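Local coordinates for protein Rho guanine nucleotide exchange factor 11 (Homo sapiens, PDB 5JHH) that probably activates Rho-family small GTPases by stimulating their exchange of GDP for GTP through tandem DH and PH domains, at residues A[85-88]-A[93-96]; A[178-183]-A[192-197]; A[247-252]-A[273-278]; A[314-319]-A[360-365]. All coordinates share one frame; numbering follows the deposited sequence.

Contact 1. Residues A[85-88]-A[93-96]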
loop_
_atom_site.group_PDB
_atom_site.type_symbol
_atom_site.label_atom_id
_atom_site.label_comp_id
_atom_site.label_asym_id
_atom_site.label_seq_id
_atom_site.Cartn_x
_atom_site.Cartn_y
_atom_site.Cartn_z
ATOM N N LYS A 85 0.957 -10.409 28.452
ATOM C CA LYS A 85 1.840 -10.868 29.495
ATOM C C LYS A 85 1.007 -11.623 30.559
ATOM O O LYS A 85 1.288 -12.768 30.869
ATOM C CB LYS A 85 2.549 -9.653 30.099
ATOM C CG LYS A 85 4.071 -9.644 30.006
ATOM C CD LYS A 85 4.698 -10.009 31.366
ATOM C CE LYS A 85 5.924 -9.165 31.737
ATOM N NZ LYS A 85 7.211 -9.914 31.626
ATOM N N LYS A 86 -0.035 -10.985 31.080
ATOM C CA LYS A 86 -0.928 -11.614 32.051
ATOM C C LYS A 86 -1.295 -13.045 31.631
ATOM O O LYS A 86 -1.181 -13.977 32.404
ATOM C CB LYS A 86 -2.206 -10.779 32.212
ATOM C CG LYS A 86 -2.380 -10.134 33.581
ATOM C CD LYS A 86 -3.605 -10.668 34.316
ATOM C CE LYS A 86 -4.789 -9.708 34.215
ATOM N NZ LYS A 86 -6.092 -10.401 34.448
ATOM N N LEU A 87 -1.715 -13.202 30.385
ATOM C CA LEU A 87 -2.183 -14.484 29.869
ATOM C C LEU A 87 -1.057 -15.522 29.702
ATOM O O LEU A 87 -1.273 -16.717 29.880
ATOM C CB LEU A 87 -2.874 -14.249 28.537
ATOM C CG LEU A 87 -3.500 -15.443 27.879
ATOM C CD1 LEU A 87 -4.802 -15.791 28.578
ATOM C CD2 LEU A 87 -3.767 -15.087 26.433
ATOM N N ARG A 88 0.132 -15.061 29.356
ATOM C CA ARG A 88 1.274 -15.924 29.225
ATOM C C ARG A 88 1.612 -16.418 30.648
ATOM O O ARG A 88 2.097 -17.527 30.835
ATOM C CB ARG A 88 2.403 -15.155 28.494
ATOM C CG ARG A 88 3.782 -15.799 28.319
ATOM C CD ARG A 88 3.804 -17.313 28.089
ATOM N NE ARG A 88 3.911 -18.088 29.340
ATOM C CZ ARG A 88 5.029 -18.604 29.864
ATOM N NH1 ARG A 88 4.948 -19.284 31.008
ATOM N NH2 ARG A 88 6.213 -18.473 29.265
ATOM N N ILE A 93 1.660 -22.742 27.228
ATOM C CA ILE A 93 0.724 -23.162 26.222
ATOM C C ILE A 93 -0.482 -22.275 26.357
ATOM O O ILE A 93 -1.240 -22.374 27.323
ATOM C CB ILE A 93 0.274 -24.597 26.422
ATOM C CG1 ILE A 93 1.484 -25.519 26.476
ATOM C CG2 ILE A 93 -0.680 -25.004 25.298
ATOM C CD1 ILE A 93 1.102 -26.975 26.692
ATOM N N ILE A 94 -0.673 -21.397 25.392
ATOM C CA ILE A 94 -1.734 -20.427 25.537
ATOM C C ILE A 94 -3.034 -21.124 25.143
ATOM O O ILE A 94 -3.086 -21.850 24.150
ATOM C CB ILE A 94 -1.435 -19.131 24.731
ATOM C CG1 ILE A 94 -0.289 -18.323 25.389
ATOM C CG2 ILE A 94 -2.677 -18.265 24.654
ATOM C CD1 ILE A 94 1.076 -18.551 24.781
ATOM N N LYS A 95 -4.072 -20.929 25.939
ATOM C CA LYS A 95 -5.327 -21.619 25.709
ATOM C C LYS A 95 -6.206 -20.745 24.848
ATOM O O LYS A 95 -5.771 -20.387 23.774
ATOM C CB LYS A 95 -5.975 -22.026 27.034
ATOM C CG LYS A 95 -5.192 -23.110 27.777
ATOM C CD LYS A 95 -5.022 -24.376 26.934
ATOM C CE LYS A 95 -4.592 -25.579 27.774
ATOM N NZ LYS A 95 -3.255 -25.389 28.415
ATOM N N GLU A 96 -7.406 -20.375 25.290
ATOM C CA GLU A 96 -8.250 -19.507 24.475
ATOM C C GLU A 96 -7.664 -18.091 24.403
ATOM O O GLU A 96 -7.099 -17.564 25.367
ATOM C CB GLU A 96 -9.712 -19.414 24.932
ATOM C CG GLU A 96 -10.120 -20.202 26.163
ATOM C CD GLU A 96 -10.276 -21.672 25.851
ATOM O OE1 GLU A 96 -9.489 -22.476 26.393
ATOM O OE2 GLU A 96 -11.150 -22.010 25.025
#

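Contact 2. Residues A[178-183]-A[192-197]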
loop_
_atom_site.group_PDB
_atom_site.type_symbol
_atom_site.label_atom_id
_atom_site.label_comp_id
_atom_site.label_asym_id
_atom_site.label_seq_id
_atom_site.Cartn_x
_atom_site.Cartn_y
_atom_site.Cartn_z
ATOM N N GLU A 178 -5.978 -14.859 10.734
ATOM C CA GLU A 178 -6.334 -15.909 9.771
ATOM C C GLU A 178 -5.499 -17.138 10.056
ATOM O O GLU A 178 -6.013 -18.234 10.171
ATOM C CB GLU A 178 -6.163 -15.457 8.323
ATOM C CG GLU A 178 -7.369 -14.677 7.799
ATOM C CD GLU A 178 -7.036 -13.694 6.671
ATOM O OE1 GLU A 178 -6.264 -14.078 5.770
ATOM O OE2 GLU A 178 -7.532 -12.528 6.675
ATOM N N SER A 179 -4.222 -16.948 10.289
ATOM C CA SER A 179 -3.372 -18.071 10.593
ATOM C C SER A 179 -3.655 -18.763 11.955
ATOM O O SER A 179 -3.533 -19.983 12.077
ATOM C CB SER A 179 -1.923 -17.635 10.498
ATOM O OG SER A 179 -1.154 -18.531 11.260
ATOM N N ILE A 180 -4.031 -18.011 12.978
ATOM C CA ILE A 180 -4.445 -18.633 14.235
ATOM C C ILE A 180 -5.730 -19.443 14.053
ATOM O O ILE A 180 -5.874 -20.549 14.615
ATOM C CB ILE A 180 -4.701 -17.594 15.306
ATOM C CG1 ILE A 180 -3.380 -16.938 15.728
ATOM C CG2 ILE A 180 -5.344 -18.189 16.549
ATOM C CD1 ILE A 180 -3.585 -15.621 16.439
ATOM N N ILE A 181 -6.669 -18.841 13.334
ATOM C CA ILE A 181 -7.967 -19.410 13.078
ATOM C C ILE A 181 -7.805 -20.773 12.388
ATOM O O ILE A 181 -8.342 -21.773 12.833
ATOM C CB ILE A 181 -8.746 -18.455 12.162
ATOM C CG1 ILE A 181 -9.269 -17.293 12.993
ATOM C CG2 ILE A 181 -9.847 -19.191 11.379
ATOM C CD1 ILE A 181 -9.784 -16.151 12.164
ATOM N N LYS A 182 -7.046 -20.764 11.299
ATOM C CA LYS A 182 -6.558 -21.941 10.619
ATOM C C LYS A 182 -6.095 -23.045 11.537
ATOM O O LYS A 182 -6.277 -24.206 11.210
ATOM C CB LYS A 182 -5.387 -21.550 9.710
ATOM C CG LYS A 182 -4.657 -22.723 9.058
ATOM C CD LYS A 182 -3.835 -22.293 7.842
ATOM C CE LYS A 182 -3.390 -23.486 7.000
ATOM N NZ LYS A 182 -2.063 -23.242 6.365
ATOM N N HIS A 183 -5.439 -22.721 12.637
ATOM C CA HIS A 183 -4.980 -23.781 13.533
ATOM C C HIS A 183 -5.835 -23.927 14.778
ATOM O O HIS A 183 -5.397 -24.481 15.768
ATOM C CB HIS A 183 -3.525 -23.591 13.875
ATOM C CG HIS A 183 -2.637 -23.681 12.679
ATOM N ND1 HIS A 183 -1.656 -22.755 12.402
ATOM C CD2 HIS A 183 -2.613 -24.573 11.662
ATOM C CE1 HIS A 183 -1.052 -23.080 11.272
ATOM N NE2 HIS A 183 -1.619 -24.176 10.801
ATOM N N GLU A 192 -15.269 -19.012 16.243
ATOM C CA GLU A 192 -16.258 -18.020 15.821
ATOM C C GLU A 192 -15.866 -16.578 16.227
ATOM O O GLU A 192 -16.046 -15.625 15.455
ATOM C CB GLU A 192 -17.591 -18.404 16.458
ATOM C CG GLU A 192 -18.841 -17.740 15.893
ATOM C CD GLU A 192 -20.154 -18.291 16.514
ATOM O OE1 GLU A 192 -20.244 -18.471 17.759
ATOM O OE2 GLU A 192 -21.115 -18.539 15.760
ATOM N N LYS A 193 -15.382 -16.447 17.454
ATOM C CA LYS A 193 -15.027 -15.162 18.064
ATOM C C LYS A 193 -13.716 -14.574 17.468
ATOM O O LYS A 193 -13.614 -13.387 17.240
ATOM C CB LYS A 193 -14.904 -15.321 19.590
ATOM C CG LYS A 193 -16.239 -15.217 20.343
ATOM C CD LYS A 193 -16.211 -16.001 21.637
ATOM C CE LYS A 193 -15.640 -15.206 22.786
ATOM N NZ LYS A 193 -14.840 -16.106 23.656
ATOM N N LEU A 194 -12.760 -15.433 17.183
ATOM C CA LEU A 194 -11.635 -15.123 16.353
ATOM C C LEU A 194 -12.029 -14.672 14.958
ATOM O O LEU A 194 -11.421 -13.734 14.440
ATOM C CB LEU A 194 -10.726 -16.337 16.234
ATOM C CG LEU A 194 -9.887 -16.610 17.470
ATOM C CD1 LEU A 194 -9.028 -17.848 17.295
ATOM C CD2 LEU A 194 -8.995 -15.426 17.764
ATOM N N CYS A 195 -13.044 -15.286 14.352
ATOM C CA CYS A 195 -13.428 -14.853 13.013
ATOM C C CYS A 195 -14.009 -13.456 13.110
ATOM O O CYS A 195 -13.865 -12.630 12.205
ATOM C CB CYS A 195 -14.444 -15.825 12.387
ATOM S SG CYS A 195 -13.661 -17.407 11.915
ATOM N N ARG A 196 -14.700 -13.218 14.219
ATOM C CA ARG A 196 -15.328 -11.939 14.417
ATOM C C ARG A 196 -14.230 -10.870 14.555
ATOM O O ARG A 196 -14.278 -9.835 13.896
ATOM C CB ARG A 196 -16.240 -12.023 15.655
ATOM C CG ARG A 196 -16.684 -10.711 16.279
ATOM C CD ARG A 196 -17.626 -10.001 15.346
ATOM N NE ARG A 196 -18.271 -8.864 15.988
ATOM C CZ ARG A 196 -19.035 -7.986 15.347
ATOM N NH1 ARG A 196 -19.291 -8.122 14.044
ATOM N NH2 ARG A 196 -19.545 -6.962 16.010
ATOM N N ALA A 197 -13.223 -11.164 15.368
ATOM C CA ALA A 197 -12.083 -10.263 15.540
ATOM C C ALA A 197 -11.345 -9.972 14.225
ATOM O O ALA A 197 -10.995 -8.821 13.917
ATOM C CB ALA A 197 -11.112 -10.841 16.580
#

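Contact 3. Residues A[247-252]-A[273-278]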
loop_
_atom_site.group_PDB
_atom_site.type_symbol
_atom_site.label_atom_id
_atom_site.label_comp_id
_atom_site.label_asym_id
_atom_site.label_seq_id
_atom_site.Cartn_x
_atom_site.Cartn_y
_atom_site.Cartn_z
ATOM N N LEU A 247 -16.339 27.612 -9.908
ATOM C CA LEU A 247 -16.121 26.241 -9.440
ATOM C C LEU A 247 -15.101 26.152 -8.313
ATOM O O LEU A 247 -13.927 26.524 -8.492
ATOM C CB LEU A 247 -15.626 25.350 -10.584
ATOM C CG LEU A 247 -15.273 23.925 -10.138
ATOM C CD1 LEU A 247 -16.488 23.226 -9.544
ATOM C CD2 LEU A 247 -14.666 23.094 -11.255
ATOM N N ASP A 248 -15.546 25.615 -7.181
ATOM C CA ASP A 248 -14.690 25.463 -6.020
ATOM C C ASP A 248 -14.430 23.996 -5.693
ATOM O O ASP A 248 -15.284 23.326 -5.126
ATOM C CB ASP A 248 -15.297 26.124 -4.803
ATOM C CG ASP A 248 -14.342 26.132 -3.641
ATOM O OD1 ASP A 248 -13.335 25.391 -3.700
ATOM O OD2 ASP A 248 -14.565 26.903 -2.692
ATOM N N LEU A 249 -13.228 23.518 -5.993
ATOM C CA LEU A 249 -12.916 22.110 -5.785
ATOM C C LEU A 249 -12.997 21.698 -4.317
ATOM O O LEU A 249 -13.342 20.572 -4.019
ATOM C CB LEU A 249 -11.532 21.789 -6.333
ATOM C CG LEU A 249 -11.354 22.141 -7.806
ATOM C CD1 LEU A 249 -9.919 21.885 -8.228
ATOM C CD2 LEU A 249 -12.318 21.376 -8.686
ATOM N N THR A 250 -12.707 22.628 -3.423
ATOM C CA THR A 250 -12.657 22.381 -2.005
ATOM C C THR A 250 -13.944 21.820 -1.414
ATOM O O THR A 250 -13.908 21.269 -0.328
ATOM C CB THR A 250 -12.271 23.682 -1.284
ATOM O OG1 THR A 250 -10.878 23.908 -1.509
ATOM C CG2 THR A 250 -12.538 23.640 0.236
ATOM N N THR A 251 -15.075 21.952 -2.100
ATOM C CA THR A 251 -16.376 21.638 -1.477
ATOM C C THR A 251 -16.946 20.312 -1.949
ATOM O O THR A 251 -18.108 20.005 -1.710
ATOM C CB THR A 251 -17.402 22.711 -1.837
ATOM O OG1 THR A 251 -17.582 22.683 -3.259
ATOM C CG2 THR A 251 -16.903 24.146 -1.370
ATOM N N ARG A 252 -16.129 19.531 -2.649
ATOM C CA ARG A 252 -16.570 18.258 -3.215
ATOM C C ARG A 252 -15.598 17.171 -2.856
ATOM O O ARG A 252 -14.445 17.420 -2.511
ATOM C CB ARG A 252 -16.670 18.355 -4.744
ATOM C CG ARG A 252 -17.755 19.311 -5.206
ATOM C CD ARG A 252 -17.246 20.298 -6.252
ATOM N NE ARG A 252 -18.260 21.286 -6.628
ATOM C CZ ARG A 252 -19.418 20.960 -7.182
ATOM N NH1 ARG A 252 -19.722 19.692 -7.395
ATOM N NH2 ARG A 252 -20.283 21.897 -7.515
ATOM N N HIS A 273 -5.516 16.671 -17.740
ATOM C CA HIS A 273 -5.608 16.044 -16.439
ATOM C C HIS A 273 -7.034 16.116 -15.897
ATOM O O HIS A 273 -7.593 17.200 -15.777
ATOM C CB HIS A 273 -4.681 16.737 -15.470
ATOM C CG HIS A 273 -4.607 16.033 -14.166
ATOM N ND1 HIS A 273 -5.325 16.442 -13.070
ATOM C CD2 HIS A 273 -4.006 14.875 -13.818
ATOM C CE1 HIS A 273 -5.101 15.615 -12.071
ATOM N NE2 HIS A 273 -4.311 14.650 -12.502
ATOM N N VAL A 274 -7.614 14.981 -15.519
ATOM C CA VAL A 274 -9.034 14.988 -15.216
ATOM C C VAL A 274 -9.399 14.509 -13.823
ATOM O O VAL A 274 -8.859 13.525 -13.324
ATOM C CB VAL A 274 -9.889 14.385 -16.369
ATOM C CG1 VAL A 274 -9.034 13.856 -17.506
ATOM C CG2 VAL A 274 -10.883 13.363 -15.878
ATOM N N LEU A 275 -10.320 15.242 -13.197
ATOM C CA LEU A 275 -10.788 14.918 -11.874
ATOM C C LEU A 275 -12.139 14.302 -11.953
ATOM O O LEU A 275 -13.023 14.892 -12.524
ATOM C CB LEU A 275 -10.941 16.150 -11.023
ATOM C CG LEU A 275 -9.754 17.097 -10.978
ATOM C CD1 LEU A 275 -10.030 18.164 -9.933
ATOM C CD2 LEU A 275 -8.443 16.352 -10.715
ATOM N N LEU A 276 -12.320 13.141 -11.339
ATOM C CA LEU A 276 -13.627 12.582 -11.157
ATOM C C LEU A 276 -14.094 12.894 -9.737
ATOM O O LEU A 276 -13.643 12.291 -8.790
ATOM C CB LEU A 276 -13.616 11.078 -11.409
ATOM C CG LEU A 276 -14.905 10.386 -11.012
ATOM C CD1 LEU A 276 -16.122 11.093 -11.592
ATOM C CD2 LEU A 276 -14.876 8.931 -11.426
ATOM N N LEU A 277 -15.001 13.854 -9.618
ATOM C CA LEU A 277 -15.607 14.191 -8.349
ATOM C C LEU A 277 -16.924 13.426 -8.160
ATOM O O LEU A 277 -17.278 12.568 -8.962
ATOM C CB LEU A 277 -15.848 15.676 -8.277
ATOM C CG LEU A 277 -14.670 16.507 -8.774
ATOM C CD1 LEU A 277 -14.932 17.976 -8.496
ATOM C CD2 LEU A 277 -13.344 16.085 -8.159
ATOM N N GLU A 278 -17.623 13.703 -7.083
ATOM C CA GLU A 278 -18.825 12.963 -6.786
ATOM C C GLU A 278 -19.934 13.252 -7.803
ATOM O O GLU A 278 -20.698 12.357 -8.221
ATOM C CB GLU A 278 -19.317 13.367 -5.422
ATOM C CG GLU A 278 -18.645 12.607 -4.319
ATOM C CD GLU A 278 -19.319 12.882 -2.987
ATOM O OE1 GLU A 278 -19.737 14.062 -2.767
ATOM O OE2 GLU A 278 -19.419 11.918 -2.181
#

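Contact 4. Residues A[314-319]-A[360-365]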
loop_
_atom_site.group_PDB
_atom_site.type_symbol
_atom_site.label_atom_id
_atom_site.label_comp_id
_atom_site.label_asym_id
_atom_site.label_seq_id
_atom_site.Cartn_x
_atom_site.Cartn_y
_atom_site.Cartn_z
ATOM N N LEU A 314 -18.625 18.230 -16.846
ATOM C CA LEU A 314 -19.777 17.371 -17.143
ATOM C C LEU A 314 -20.462 17.010 -15.850
ATOM O O LEU A 314 -19.800 16.747 -14.870
ATOM C CB LEU A 314 -19.305 16.104 -17.878
ATOM C CG LEU A 314 -18.619 16.440 -19.211
ATOM C CD1 LEU A 314 -18.085 15.229 -19.947
ATOM C CD2 LEU A 314 -19.603 17.193 -20.100
ATOM N N LYS A 315 -21.788 17.020 -15.857
ATOM C CA LYS A 315 -22.578 16.563 -14.734
ATOM C C LYS A 315 -22.856 15.081 -14.885
ATOM O O LYS A 315 -23.410 14.621 -15.889
ATOM C CB LYS A 315 -23.874 17.346 -14.638
ATOM C CG LYS A 315 -23.673 18.845 -14.481
ATOM C CD LYS A 315 -24.852 19.432 -13.711
ATOM C CE LYS A 315 -24.903 20.953 -13.760
ATOM N NZ LYS A 315 -25.793 21.442 -14.848
ATOM N N LEU A 316 -22.469 14.334 -13.861
ATOM C CA LEU A 316 -22.511 12.900 -13.901
ATOM C C LEU A 316 -23.920 12.380 -13.935
ATOM O O LEU A 316 -24.127 11.244 -14.313
ATOM C CB LEU A 316 -21.765 12.325 -12.701
ATOM C CG LEU A 316 -20.243 12.564 -12.653
ATOM C CD1 LEU A 316 -19.697 12.047 -11.351
ATOM C CD2 LEU A 316 -19.512 11.908 -13.812
ATOM N N ASN A 317 -24.899 13.191 -13.559
ATOM C CA ASN A 317 -26.295 12.743 -13.641
ATOM C C ASN A 317 -26.908 12.874 -15.034
ATOM O O ASN A 317 -28.047 12.458 -15.248
ATOM C CB ASN A 317 -27.169 13.513 -12.649
ATOM C CG ASN A 317 -27.130 14.992 -12.878
ATOM O OD1 ASN A 317 -26.661 15.465 -13.905
ATOM N ND2 ASN A 317 -27.589 15.734 -11.909
ATOM N N ALA A 318 -26.134 13.443 -15.957
ATOM C CA ALA A 318 -26.562 13.754 -17.317
ATOM C C ALA A 318 -25.576 13.181 -18.344
ATOM O O ALA A 318 -25.289 13.821 -19.376
ATOM C CB ALA A 318 -26.663 15.268 -17.484
ATOM N N VAL A 319 -25.007 12.013 -18.039
ATOM C CA VAL A 319 -24.144 11.349 -18.993
ATOM C C VAL A 319 -24.267 9.851 -18.935
ATOM O O VAL A 319 -24.737 9.271 -17.952
ATOM C CB VAL A 319 -22.633 11.687 -18.873
ATOM C CG1 VAL A 319 -22.345 13.183 -18.882
ATOM C CG2 VAL A 319 -22.034 11.058 -17.639
ATOM N N GLU A 360 -14.846 1.636 -14.598
ATOM C CA GLU A 360 -15.478 1.064 -13.434
ATOM C C GLU A 360 -15.893 2.217 -12.528
ATOM O O GLU A 360 -17.021 2.275 -12.078
ATOM C CB GLU A 360 -14.498 0.153 -12.728
ATOM C CG GLU A 360 -15.101 -0.838 -11.759
ATOM C CD GLU A 360 -14.038 -1.801 -11.214
ATOM O OE1 GLU A 360 -14.163 -3.023 -11.460
ATOM O OE2 GLU A 360 -13.053 -1.342 -10.571
ATOM N N LEU A 361 -15.005 3.185 -12.332
ATOM C CA LEU A 361 -15.297 4.218 -11.388
ATOM C C LEU A 361 -16.293 5.201 -11.954
ATOM O O LEU A 361 -17.150 5.682 -11.239
ATOM C CB LEU A 361 -14.028 4.911 -10.912
ATOM C CG LEU A 361 -13.056 4.011 -10.127
ATOM C CD1 LEU A 361 -11.680 4.650 -10.117
ATOM C CD2 LEU A 361 -13.561 3.788 -8.704
ATOM N N LEU A 362 -16.196 5.477 -13.248
ATOM C CA LEU A 362 -17.137 6.372 -13.885
ATOM C C LEU A 362 -18.535 5.814 -13.834
ATOM O O LEU A 362 -19.458 6.505 -13.471
ATOM C CB LEU A 362 -16.760 6.638 -15.333
ATOM C CG LEU A 362 -15.763 7.767 -15.521
ATOM C CD1 LEU A 362 -15.117 7.704 -16.897
ATOM C CD2 LEU A 362 -16.423 9.105 -15.292
ATOM N N GLU A 363 -18.701 4.554 -14.177
ATOM C CA GLU A 363 -20.028 3.972 -14.138
ATOM C C GLU A 363 -20.603 4.025 -12.704
ATOM O O GLU A 363 -21.763 4.405 -12.513
ATOM C CB GLU A 363 -19.993 2.538 -14.680
ATOM C CG GLU A 363 -19.744 2.437 -16.189
ATOM C CD GLU A 363 -19.524 0.996 -16.675
ATOM O OE1 GLU A 363 -18.971 0.177 -15.906
ATOM O OE2 GLU A 363 -19.901 0.681 -17.825
ATOM N N GLU A 364 -19.798 3.664 -11.710
ATOM C CA GLU A 364 -20.258 3.649 -10.320
ATOM C C GLU A 364 -20.722 5.058 -9.942
ATOM O O GLU A 364 -21.829 5.265 -9.447
ATOM C CB GLU A 364 -19.144 3.097 -9.393
ATOM C CG GLU A 364 -19.436 3.070 -7.884
ATOM C CD GLU A 364 -20.636 2.190 -7.452
ATOM O OE1 GLU A 364 -21.276 1.503 -8.299
ATOM O OE2 GLU A 364 -20.958 2.193 -6.237
ATOM N N ALA A 365 -19.932 6.051 -10.278
ATOM C CA ALA A 365 -20.246 7.405 -9.839
ATOM C C ALA A 365 -21.524 7.889 -10.496
ATOM O O ALA A 365 -22.296 8.610 -9.890
ATOM C CB ALA A 365 -19.125 8.331 -10.195
#

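Contact 1. Residues A[85-88]-A[93-96]
In the helical bundle of the Dbl-homology (DH) domain, helix 70-89 meets the loop that follows it through Leu87, whose CD2 rests 3.8 Å from CG2 of Ile94. The chain has doubled back after only a few residues, and the non-helical segment 93-96 now passes beside the last turn of the helix it has just left; the CA atoms of Arg88 and Ile94 come to 6.6 Å. Leu87 is aimed at the loop from its first bond, and its CG is anti to the backbone N (chi1 -176°), which carries CD2 forward as the touching branch. The two side chains cross obliquely, with one methyl of each, Leu87 CD2 and Ile94 CG2, making the close approach. Leu87 CD2 also comes within 4.3 Å of Glu96 O, so that Glu96 takes part through its backbone while its CB turns away. In this part of the DH bundle the chain thus folds back on the end of helix 70-89 before helix 98-105 begins. The aliphatic part of Arg88 adds a looser touch, its CD lying 4.5 Å from Ile94 CD1. Ile94 itself is buried and also packs on Phe31 of the long helix 18-54. The loop backbone is held from outside as well: Ile94 O accepts from both Gln24 NE2 and Arg23 NH2, and the same guanidinium reaches Lys95 O through NH1, a grip on two successive carbonyls that probably steadies the Ile94-Lys95 peptide.

Contact 2. Residues A[178-183]-A[192-197]
Lys193 NZ is gripped by a salt bridge to Asp99 OD1 and a hydrogen bond to Ser98 OG, which ties down the helix turn whose next residue, Leu194, packs on Ile180 and Ile181. Segments 178-182 and 192-197 are neighbouring helical stretches of the DH domain joined by a short connection; their axes run nearly antiparallel (167°) and approach to 9.7 Å. Leu194 meets two isoleucines. Its CB lies 3.7 Å from Ile181 CG1, where the side chains slide past one another in opposite directions, whereas its CD1 meets Ile180 CG2 at 3.8 Å with the two side chains at about a right angle. Ile181 keeps CG1 beside its own backbone N (chi1 -78°) and then extends, which delivers CD1 to the opposing helix: that methyl lies 3.7 Å from Leu194 O and 4.1 Å from Cys195 SG. Beyond the pair, Leu194 reaches Ile97 and Met101, and Ile180 touches Val26 of helix 18-54, so the leucine and isoleucines belong to a wider bundle interior. Between the segments themselves the bonding is apolar, the sulfur included. Their cohesion therefore probably comes from burial and close van der Waals fit, supplemented by a salt bridge from Glu178 OE2 to Arg202, farther along helix 189-227, while Lys193 ties that helix to Ser98 and Asp99 of helix 98-105.

Contact 3. Residues A[247-252]-A[273-278]
Segment 247-252, with a brief 3-10 turn at 249-250, lies alongside strand 273-277, the nearest approach being 6.6 Å between the CA atoms of Arg252 and Leu277. Leu275 and Leu277, two residues apart on the strand, point to the same side and receive this turn. Leu249 brings both of its methyls to Leu275, CD1 and CD2 each lying 4.1 Å from Leu275 CD1, and the two side chains cross at about a right angle. Arg252 contributes its carbon chain rather than its charge: CD lies 4.0 Å from Leu277 CD1, again crosswise, the chain being bent at chi2 (131°). Its guanidinium carries on to a salt bridge with Asp279 through NH1. The turn is shaped from within. Asp248 forms an Asx turn, OD1 accepting from Thr250 N at 2.8 Å and being met from above the carboxylate plane, while Asp248 O takes a 3.0 Å hydrogen bond from Thr251 OG1, lying in the carbonyl plane. Helix 189-227, arriving from the DH domain, packs here as well. Its Tyr224 touches both Leu249 and Leu275, and Gln225 bonds to the backbone N of Leu249 and the backbone O of Leu247. Chemically, then, apolar packing seats the turn on a strand of the pleckstrin-homology (PH) domain, while polar bonds set its shape and fasten it to the interdomain helix.

Contact 4. Residues A[314-319]-A[360-365]
Leu316 has its CG beside the backbone N and anti to the carbonyl carbon (chi1 -66°), and with chi2 extended its two methyls reach helix 360-365, where they meet Ala365 and Leu362. CD1 lies 3.9 Å from Ala365 CB, the small residue letting the leucine close on the helix backbone; the CA atoms of this pair are 7.2 Å apart. The other branch, CD2, makes a looser touch at 4.4 Å with Leu362 CD2, which Leu362's chi1 of -86° brings toward the turn. Leu362 and Ala365 stand three residues apart, about one helical turn, and so offer neighbouring positions to the two prongs of Leu316. A tight turn presents that residue, with Ala318 N bonded to Lys315 O at 3.0 Å. The setting is the PH fold, a curled beta-sheet closed at one end by its C-terminal helix. Leu316 lies in the turn between strands 313-315 and 319-323 and also packs on Leu276 of strand 269-277, while from helix 352-368 Ala365 touches Ile255 of strand 254-263 and Leu362 touches Phe331 of strand 330-335.

Overall arrangement
The four contacts divide between the two domains. Contacts 1 and 2 lie in the DH bundle with centres about 16 Å apart; they do not touch, but Ile97 bridges them, packing on Leu87 of the first and Leu194 of the second. Contacts 3 and 4 belong to the PH domain, their centres about 13 Å apart, and are directly joined: Leu316 CD1 comes to 3.7 Å from Leu276 CD1 and 3.4 Å from Leu277 O, so strand 273-277 takes the turn 247-252 on one side and Leu316 on the other. Helix 189-227 spans the gap between the domains, entering contact 2 near its start and flanking contact 3 near its end, over about 42 Å between centres.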